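Local structure of transposable element Tc3 transposase (1TC3) at residues Ala12-Met17 / Arg29-Ser34. The protein binds the terminal nucleotides of the Tc3 inverted repeats, here through its specific DNA-binding domain, and makes the double-strand breaks that excise the transposon for insertion elsewhere. Sequence-based numbering, arbitrary orientation.
Sequences AQLDVM and RKISRS. With nucleotides of chain B; nucleotides of chain A.
Ile31 meets helix 8-19 with both of its branches. Its CD1 lies 3.7 Å from Leu14 CD2, the two side chains crossing at about a right angle, while CG2 faces the side-chain oxygen OE1 of Gln13, whose chain slides past in the opposite direction. The split follows from chi1 of 70°, which sets CG1 between the backbone N and the carbonyl carbon and sends CG2 beside the N. One turn along, the extended Met17 chain crosses Lys30, also at about a right angle. An alanine in place of Ile31 would probably take the CD1 contact from Leu14 CD2 and open a gap between the two helices at this point. Leu14 also packs on Ile38, Tyr41 and Leu42 of helix 35-43, tying this contact to the core of the three-helix, helix-turn-helix domain. Past Ile31 the chain turns at Ser32, which has positive phi, and runs on to Ser34, the N-cap of helix 35-43. There DG10 of chain B is gripped twice at OP2, by Ser34 N at 3.1 Å and by Ser34 OG at 2.8 Å. Arg29 sets the edge of its guanidinium to the phosphate of DG6 of chain A, with a weak 3.4 Å bond from NH2 to OP2. No hydrogen bond joins the segments: they meet by side-chain packing, chiefly Ile31 on Leu14, and polar groups beside it take the DNA backbone.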
ATOM      1  N   ALA C  12       3.539   6.114  -1.605  1.00 25.05           N
ATOM      2  CA  ALA C  12       4.036   7.213  -0.789  1.00 32.25           C
ATOM      3  C   ALA C  12       3.011   7.569   0.274  1.00 37.08           C
ATOM      4  O   ALA C  12       3.325   7.922   1.395  1.00 35.13           O
ATOM      5  CB  ALA C  12       4.303   8.430  -1.672  1.00 35.62           C
ATOM      6  N   GLN C  13       1.761   7.488  -0.117  1.00 22.12           N
ATOM      7  CA  GLN C  13       0.709   7.742   0.801  1.00 20.19           C
ATOM      8  C   GLN C  13       0.771   6.655   1.884  1.00 37.33           C
ATOM      9  O   GLN C  13       0.878   6.867   3.102  1.00 45.50           O
ATOM     10  CB  GLN C  13      -0.569   7.687  -0.022  1.00 18.25           C
ATOM     11  CG  GLN C  13      -0.624   8.889  -0.959  1.00 10.82           C
ATOM     12  CD  GLN C  13      -1.881   8.870  -1.780  1.00 24.75           C
ATOM     13  OE1 GLN C  13      -2.373   7.796  -2.138  1.00 32.66           O
ATOM     14  NE2 GLN C  13      -2.380  10.063  -2.118  1.00 19.54           N
ATOM     15  N   LEU C  14       0.742   5.442   1.419  1.00 28.38           N
ATOM     16  CA  LEU C  14       0.829   4.327   2.293  1.00 25.55           C
ATOM     17  C   LEU C  14       1.933   4.484   3.288  1.00 32.33           C
ATOM     18  O   LEU C  14       1.857   3.982   4.390  1.00 37.03           O
ATOM     19  CB  LEU C  14       1.213   3.087   1.486  1.00 25.70           C
ATOM     20  CG  LEU C  14       0.101   2.646   0.573  1.00 30.03           C
ATOM     21  CD1 LEU C  14       0.479   1.294   0.019  1.00 29.31           C
ATOM     22  CD2 LEU C  14      -1.191   2.501   1.372  1.00 31.49           C
ATOM     23  N   ASP C  15       3.020   5.092   2.909  1.00 31.53           N
ATOM     24  CA  ASP C  15       4.082   5.127   3.885  1.00 32.40           C
ATOM     25  C   ASP C  15       3.783   6.088   4.979  1.00 33.25           C
ATOM     26  O   ASP C  15       4.167   5.871   6.115  1.00 37.47           O
ATOM     27  CB  ASP C  15       5.495   5.376   3.320  1.00 37.75           C
ATOM     28  CG  ASP C  15       5.810   4.617   2.087  1.00 53.21           C
ATOM     29  OD1 ASP C  15       5.935   3.330   2.291  1.00 47.90           O
ATOM     30  OD2 ASP C  15       5.908   5.172   1.016  1.00 59.75           O
ATOM     31  N   VAL C  16       3.120   7.159   4.605  1.00 22.96           N
ATOM     32  CA  VAL C  16       2.787   8.183   5.571  1.00 21.27           C
ATOM     33  C   VAL C  16       1.687   7.691   6.492  1.00 29.06           C
ATOM     34  O   VAL C  16       1.816   7.772   7.700  1.00 33.82           O
ATOM     35  CB  VAL C  16       2.434   9.471   4.871  1.00 21.34           C
ATOM     36  CG1 VAL C  16       1.008   9.416   4.344  1.00 19.23           C
ATOM     37  CG2 VAL C  16       2.621  10.637   5.817  1.00 23.69           C
ATOM     38  N   MET C  17       0.645   7.121   5.898  1.00 25.74           N
ATOM     39  CA  MET C  17      -0.479   6.556   6.603  1.00 23.78           C
ATOM     40  C   MET C  17      -0.053   5.534   7.638  1.00 29.66           C
ATOM     41  O   MET C  17      -0.563   5.433   8.743  1.00 34.64           O
ATOM     42  CB  MET C  17      -1.420   5.921   5.600  1.00 25.79           C
ATOM     43  CG  MET C  17      -2.413   6.921   5.084  1.00 29.95           C
ATOM     44  SD  MET C  17      -3.440   6.079   3.893  1.00 41.86           S
ATOM     45  CE  MET C  17      -4.882   7.134   3.991  1.00 37.35           C
ATOM     46  N   ARG C  29      -9.676   2.292   1.829  1.00 27.53           N
ATOM     47  CA  ARG C  29     -10.706   3.190   1.391  1.00 30.29           C
ATOM     48  C   ARG C  29     -10.125   4.461   0.890  1.00 34.89           C
ATOM     49  O   ARG C  29     -10.556   5.035  -0.117  1.00 35.30           O
ATOM     50  CB  ARG C  29     -11.763   3.422   2.455  1.00 38.03           C
ATOM     51  CG  ARG C  29     -12.310   2.135   3.052  1.00 36.78           C
ATOM     52  CD  ARG C  29     -13.430   2.445   4.028  1.00 47.69           C
ATOM     53  NE  ARG C  29     -13.066   2.174   5.408  1.00 35.68           N
ATOM     54  CZ  ARG C  29     -12.741   3.116   6.273  1.00 75.78           C
ATOM     55  NH1 ARG C  29     -12.745   4.429   5.951  1.00 46.78           N
ATOM     56  NH2 ARG C  29     -12.420   2.707   7.504  1.00 47.26           N
ATOM     57  N   LYS C  30      -9.130   4.881   1.624  1.00 27.74           N
ATOM     58  CA  LYS C  30      -8.510   6.131   1.281  1.00 31.65           C
ATOM     59  C   LYS C  30      -7.954   6.182  -0.143  1.00 39.52           C
ATOM     60  O   LYS C  30      -8.198   7.142  -0.851  1.00 38.71           O
ATOM     61  CB  LYS C  30      -7.530   6.589   2.342  1.00 32.08           C
ATOM     62  CG  LYS C  30      -8.075   7.699   3.213  1.00 33.77           C
ATOM     63  CD  LYS C  30      -9.442   7.338   3.747  1.00 63.93           C
ATOM     64  CE  LYS C  30     -10.107   8.432   4.558  1.00 51.91           C
ATOM     65  NZ  LYS C  30     -11.269   7.919   5.306  1.00 86.34           N
ATOM     66  N   ILE C  31      -7.227   5.156  -0.601  1.00 31.36           N
ATOM     67  CA  ILE C  31      -6.695   5.219  -1.953  1.00 23.77           C
ATOM     68  C   ILE C  31      -7.281   4.194  -2.886  1.00 33.38           C
ATOM     69  O   ILE C  31      -6.753   3.857  -3.941  1.00 41.82           O
ATOM     70  CB  ILE C  31      -5.210   5.065  -1.939  1.00 20.72           C
ATOM     71  CG1 ILE C  31      -4.970   3.624  -1.556  1.00 19.36           C
ATOM     72  CG2 ILE C  31      -4.614   6.027  -0.925  1.00 27.44           C
ATOM     73  CD1 ILE C  31      -3.492   3.324  -1.426  1.00 25.81           C
ATOM     74  N   SER C  32      -8.413   3.714  -2.508  1.00 22.18           N
ATOM     75  CA  SER C  32      -9.068   2.752  -3.354  1.00 21.59           C
ATOM     76  C   SER C  32      -8.228   1.592  -3.821  1.00 29.73           C
ATOM     77  O   SER C  32      -8.265   1.233  -4.973  1.00 44.88           O
ATOM     78  CB  SER C  32      -9.784   3.446  -4.479  1.00 30.14           C
ATOM     79  OG  SER C  32     -10.433   4.570  -3.917  1.00 44.44           O
ATOM     80  N   ARG C  33      -7.522   0.952  -2.914  1.00 29.06           N
ATOM     81  CA  ARG C  33      -6.727  -0.206  -3.222  1.00 25.48           C
ATOM     82  C   ARG C  33      -7.063  -1.330  -2.260  1.00 33.56           C
ATOM     83  O   ARG C  33      -7.408  -1.097  -1.124  1.00 37.12           O
ATOM     84  CB  ARG C  33      -5.250   0.115  -3.083  1.00 34.77           C
ATOM     85  CG  ARG C  33      -4.681   0.871  -4.268  1.00 50.16           C
ATOM     86  CD  ARG C  33      -5.034   0.278  -5.621  1.00 33.85           C
ATOM     87  NE  ARG C  33      -4.317   0.975  -6.681  1.00 64.33           N
ATOM     88  CZ  ARG C  33      -3.631   0.401  -7.664  1.00 72.28           C
ATOM     89  NH1 ARG C  33      -3.539  -0.920  -7.798  1.00 27.24           N
ATOM     90  NH2 ARG C  33      -3.006   1.175  -8.550  1.00 63.01           N
ATOM     91  N   SER C  34      -6.946  -2.556  -2.718  1.00 38.98           N
ATOM     92  CA  SER C  34      -7.199  -3.731  -1.920  1.00 33.62           C
ATOM     93  C   SER C  34      -6.265  -3.756  -0.709  1.00 44.70           C
ATOM     94  O   SER C  34      -5.163  -3.198  -0.709  1.00 46.95           O
ATOM     95  CB  SER C  34      -6.943  -4.967  -2.783  1.00 33.95           C
ATOM     96  OG  SER C  34      -5.545  -5.206  -2.907  1.00 53.85           O
TER
ATOM     97  P    DG B  10      -5.982  -3.736  -6.672  1.00 43.44           P
ATOM     98  OP1  DG B  10      -6.793  -2.659  -7.284  1.00 42.05           O
ATOM     99  OP2  DG B  10      -5.532  -3.634  -5.272  1.00 28.11           O
ATOM    100  O5'  DG B  10      -6.701  -5.142  -6.988  1.00 26.90           O
ATOM    101  C5'  DG B  10      -7.621  -5.295  -8.031  1.00 36.04           C
ATOM    102  C4'  DG B  10      -8.539  -6.495  -7.798  1.00 23.64           C
ATOM    103  O4'  DG B  10      -7.795  -7.623  -7.298  1.00 29.68           O
ATOM    104  C3'  DG B  10      -9.651  -6.266  -6.772  1.00 36.83           C
ATOM    105  O3'  DG B  10     -10.913  -6.251  -7.403  1.00 21.52           O
ATOM    106  C2'  DG B  10      -9.533  -7.409  -5.748  1.00 34.13           C
ATOM    107  C1'  DG B  10      -8.622  -8.410  -6.440  1.00 53.48           C
ATOM    108  N9   DG B  10      -7.679  -9.123  -5.587  1.00 19.55           N
ATOM    109  C8   DG B  10      -6.638  -8.624  -4.835  1.00 49.39           C
ATOM    110  N7   DG B  10      -5.857  -9.546  -4.325  1.00 38.04           N
ATOM    111  C5   DG B  10      -6.344 -10.712  -4.899  1.00 12.79           C
ATOM    112  C6   DG B  10      -5.896 -12.006  -4.710  1.00 25.27           C
ATOM    113  O6   DG B  10      -4.933 -12.349  -4.034  1.00 27.60           O
ATOM    114  N1   DG B  10      -6.646 -12.924  -5.432  1.00 13.86           N
ATOM    115  C2   DG B  10      -7.730 -12.596  -6.215  1.00 37.31           C
ATOM    116  N2   DG B  10      -8.320 -13.632  -6.808  1.00 25.09           N
ATOM    117  N3   DG B  10      -8.174 -11.355  -6.413  1.00 20.51           N
ATOM    118  C4   DG B  10      -7.444 -10.474  -5.698  1.00 27.74           C
TER
ATOM    119  P    DG A   6     -11.903   0.430  10.319  1.00 31.85           P
ATOM    120  OP1  DG A   6     -11.109   1.638  10.137  1.00 22.50           O
ATOM    121  OP2  DG A   6     -12.580  -0.216   9.192  1.00 20.50           O
ATOM    122  O5'  DG A   6     -11.068  -0.740  10.985  1.00 32.85           O
ATOM    123  C5'  DG A   6     -10.316  -0.664  12.172  1.00 31.64           C
ATOM    124  C4'  DG A   6     -10.111  -2.063  12.766  1.00 25.78           C
ATOM    125  O4'  DG A   6     -11.382  -2.712  12.998  1.00 20.05           O
ATOM    126  C3'  DG A   6      -9.476  -3.107  11.878  1.00 31.86           C
ATOM    127  O3'  DG A   6      -8.136  -2.782  11.619  1.00 22.97           O
ATOM    128  C2'  DG A   6      -9.641  -4.292  12.831  1.00  9.58           C
ATOM    129  C1'  DG A   6     -11.117  -4.111  13.130  1.00 26.05           C
ATOM    130  N9   DG A   6     -11.903  -4.795  12.142  1.00 12.25           N
ATOM    131  C8   DG A   6     -12.584  -4.151  11.146  1.00 32.81           C
ATOM    132  N7   DG A   6     -13.251  -4.964  10.365  1.00 23.27           N
ATOM    133  C5   DG A   6     -13.008  -6.213  10.902  1.00 14.80           C
ATOM    134  C6   DG A   6     -13.436  -7.484  10.463  1.00 32.21           C
ATOM    135  O6   DG A   6     -14.153  -7.768   9.472  1.00 24.68           O
ATOM    136  N1   DG A   6     -12.941  -8.478  11.306  1.00 39.26           N
ATOM    137  C2   DG A   6     -12.121  -8.245  12.398  1.00 41.74           C
ATOM    138  N2   DG A   6     -11.719  -9.310  13.088  1.00 20.84           N
ATOM    139  N3   DG A   6     -11.696  -7.056  12.798  1.00 24.92           N
ATOM    140  C4   DG A   6     -12.169  -6.107  11.996  1.00 40.73           C
TER